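Ferredoxin component of dioxygenase (Sphingobium yanoikuyae, PDB 2I7F) carries a Rieske [2Fe-2S] cluster and probably passes electrons to the terminal oxygenase of biphenyl 2,3-dioxygenase. Local coordinates at residues A[32-36]-A[37-41]. Numbering follows the deposited sequence.
Sequences YNVDG and EVFVT
Glu37 pairs with Val34 through two backbone bonds, Val34 N to Glu37 O at 2.8 Å and Glu37 N to Val34 O at 3.0 Å. The second is the less regular, its donor standing well above the carbonyl plane of Val34. Between them Asp35 and Gly36 make a type I' turn, and the backbone angles at Gly36 would jam any CB against the preceding carbonyl oxygen. Asn33 braces the turn as an Asx motif: Asn33 OD1 accepts from Gly36 N at 2.7 Å, in the amide plane, while ND2 binds Val13 O. With CG anti to the backbone N (chi1 166°), the amide is carried toward the turn.

At Val38, directly across from Asn33 in a non-hydrogen-bonded pair, the CA-H points at Tyr32 O, and the side chain packs on Val31, Val92 and Val99. This is the tight two-residue hairpin of strands 29-34 and 37-42, neighbours in an antiparallel sheet of the Rieske domain; the cluster lies about 11 Å from the Tyr32 side chain.

Phe39 faces Tyr32 in a hydrogen-bonded pair, Tyr32 N to Phe39 O being nearly straight (170° at the hydrogen). On the face shared with Tyr32 and Val34, its ring brings CE1 to 3.9 Å from Val34 CB, the two side chains crossing at about a right angle.

Thr41 receives the hydroxyl of Tyr32: OH donates to OG1 at 2.7 Å, with OG1 in the ring plane at its edge, while Thr41 CG2 lies 3.6 Å from Tyr32 CE1. A phenylalanine in place of Tyr32 would keep the ring but would probably leave OG1 of the buried Thr41 without this donor. Tyr32 also packs against Pro18 and Ile73.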
loop_
_atom_site.group_PDB
_atom_site.type_symbol
_atom_site.label_atom_id
_atom_site.label_comp_id
_atom_site.label_asym_id
_atom_site.label_seq_id
_atom_site.Cartn_x
_atom_site.Cartn_y
_atom_site.Cartn_z
ATOM N N TYR A 32 1.842 2.275 -3.739
ATOM C CA TYR A 32 3.198 1.925 -4.076
ATOM C C TYR A 32 3.425 1.853 -5.573
ATOM O O TYR A 32 2.525 1.510 -6.335
ATOM C CB TYR A 32 3.584 0.568 -3.520
ATOM C CG TYR A 32 3.150 0.256 -2.132
ATOM C CD1 TYR A 32 1.836 -0.122 -1.878
ATOM C CD2 TYR A 32 4.047 0.244 -1.071
ATOM C CE1 TYR A 32 1.427 -0.469 -0.652
ATOM C CE2 TYR A 32 3.606 -0.122 0.228
ATOM C CZ TYR A 32 2.308 -0.485 0.415
ATOM O OH TYR A 32 1.808 -0.850 1.674
ATOM N N ASN A 33 4.675 2.115 -5.952
ATOM C CA ASN A 33 5.174 1.900 -7.285
ATOM C C ASN A 33 6.316 0.884 -7.137
ATOM O O ASN A 33 7.322 1.173 -6.479
ATOM C CB ASN A 33 5.645 3.237 -7.866
ATOM C CG ASN A 33 6.502 3.117 -9.145
ATOM O OD1 ASN A 33 6.847 2.039 -9.609
ATOM N ND2 ASN A 33 6.869 4.267 -9.685
ATOM N N VAL A 34 6.105 -0.311 -7.689
ATOM C CA VAL A 34 7.091 -1.369 -7.764
ATOM C C VAL A 34 7.536 -1.485 -9.234
ATOM O O VAL A 34 6.788 -1.929 -10.107
ATOM C CB VAL A 34 6.509 -2.735 -7.225
ATOM C CG1 VAL A 34 7.504 -3.893 -7.474
ATOM C CG2 VAL A 34 6.136 -2.626 -5.725
ATOM N N ASP A 35 8.756 -1.051 -9.508
ATOM C CA ASP A 35 9.334 -1.111 -10.858
ATOM C C ASP A 35 8.434 -0.528 -11.954
ATOM O O ASP A 35 8.379 -1.044 -13.073
ATOM C CB ASP A 35 9.709 -2.558 -11.194
ATOM C CG ASP A 35 10.680 -2.658 -12.361
ATOM O OD1 ASP A 35 11.592 -1.796 -12.475
ATOM O OD2 ASP A 35 10.532 -3.608 -13.181
ATOM N N GLY A 36 7.734 0.550 -11.642
ATOM C CA GLY A 36 6.918 1.228 -12.616
ATOM C C GLY A 36 5.464 0.825 -12.657
ATOM O O GLY A 36 4.721 1.347 -13.491
ATOM N N GLU A 37 5.041 -0.103 -11.800
ATOM C CA GLU A 37 3.612 -0.518 -11.707
ATOM C C GLU A 37 3.094 -0.192 -10.301
ATOM O O GLU A 37 3.836 -0.296 -9.344
ATOM C CB GLU A 37 3.446 -2.016 -11.933
ATOM C CG GLU A 37 3.131 -2.477 -13.335
ATOM C CD GLU A 37 4.300 -2.500 -14.196
ATOM O OE1 GLU A 37 5.290 -3.148 -13.817
ATOM O OE2 GLU A 37 4.226 -1.898 -15.271
ATOM N N VAL A 38 1.801 0.123 -10.194
ATOM C CA VAL A 38 1.158 0.609 -8.973
ATOM C C VAL A 38 0.317 -0.481 -8.245
ATOM O O VAL A 38 -0.354 -1.284 -8.856
ATOM C CB VAL A 38 0.283 1.877 -9.320
ATOM C CG1 VAL A 38 -0.528 2.364 -8.149
ATOM C CG2 VAL A 38 1.155 3.009 -9.866
ATOM N N PHE A 39 0.429 -0.503 -6.917
ATOM C CA PHE A 39 -0.273 -1.416 -6.036
ATOM C C PHE A 39 -0.818 -0.578 -4.902
ATOM O O PHE A 39 -0.271 0.496 -4.600
ATOM C CB PHE A 39 0.683 -2.536 -5.544
ATOM C CG PHE A 39 1.272 -3.350 -6.675
ATOM C CD1 PHE A 39 2.429 -2.928 -7.343
ATOM C CD2 PHE A 39 0.592 -4.476 -7.170
ATOM C CE1 PHE A 39 2.922 -3.638 -8.407
ATOM C CE2 PHE A 39 1.078 -5.186 -8.239
ATOM C CZ PHE A 39 2.254 -4.776 -8.868
ATOM N N VAL A 40 -1.921 -1.042 -4.314
ATOM C CA VAL A 40 -2.607 -0.368 -3.214
ATOM C C VAL A 40 -2.930 -1.425 -2.128
ATOM O O VAL A 40 -3.498 -2.495 -2.434
ATOM C CB VAL A 40 -3.904 0.388 -3.684
ATOM C CG1 VAL A 40 -4.692 1.031 -2.482
ATOM C CG2 VAL A 40 -3.535 1.472 -4.730
ATOM N N THR A 41 -2.517 -1.111 -0.900
ATOM C CA THR A 41 -2.802 -1.904 0.296
ATOM C C THR A 41 -3.397 -1.012 1.389
ATOM O O THR A 41 -3.250 0.192 1.337
ATOM C CB THR A 41 -1.529 -2.640 0.869
ATOM O OG1 THR A 41 -0.688 -1.740 1.626
ATOM C CG2 THR A 41 -0.718 -3.324 -0.224
#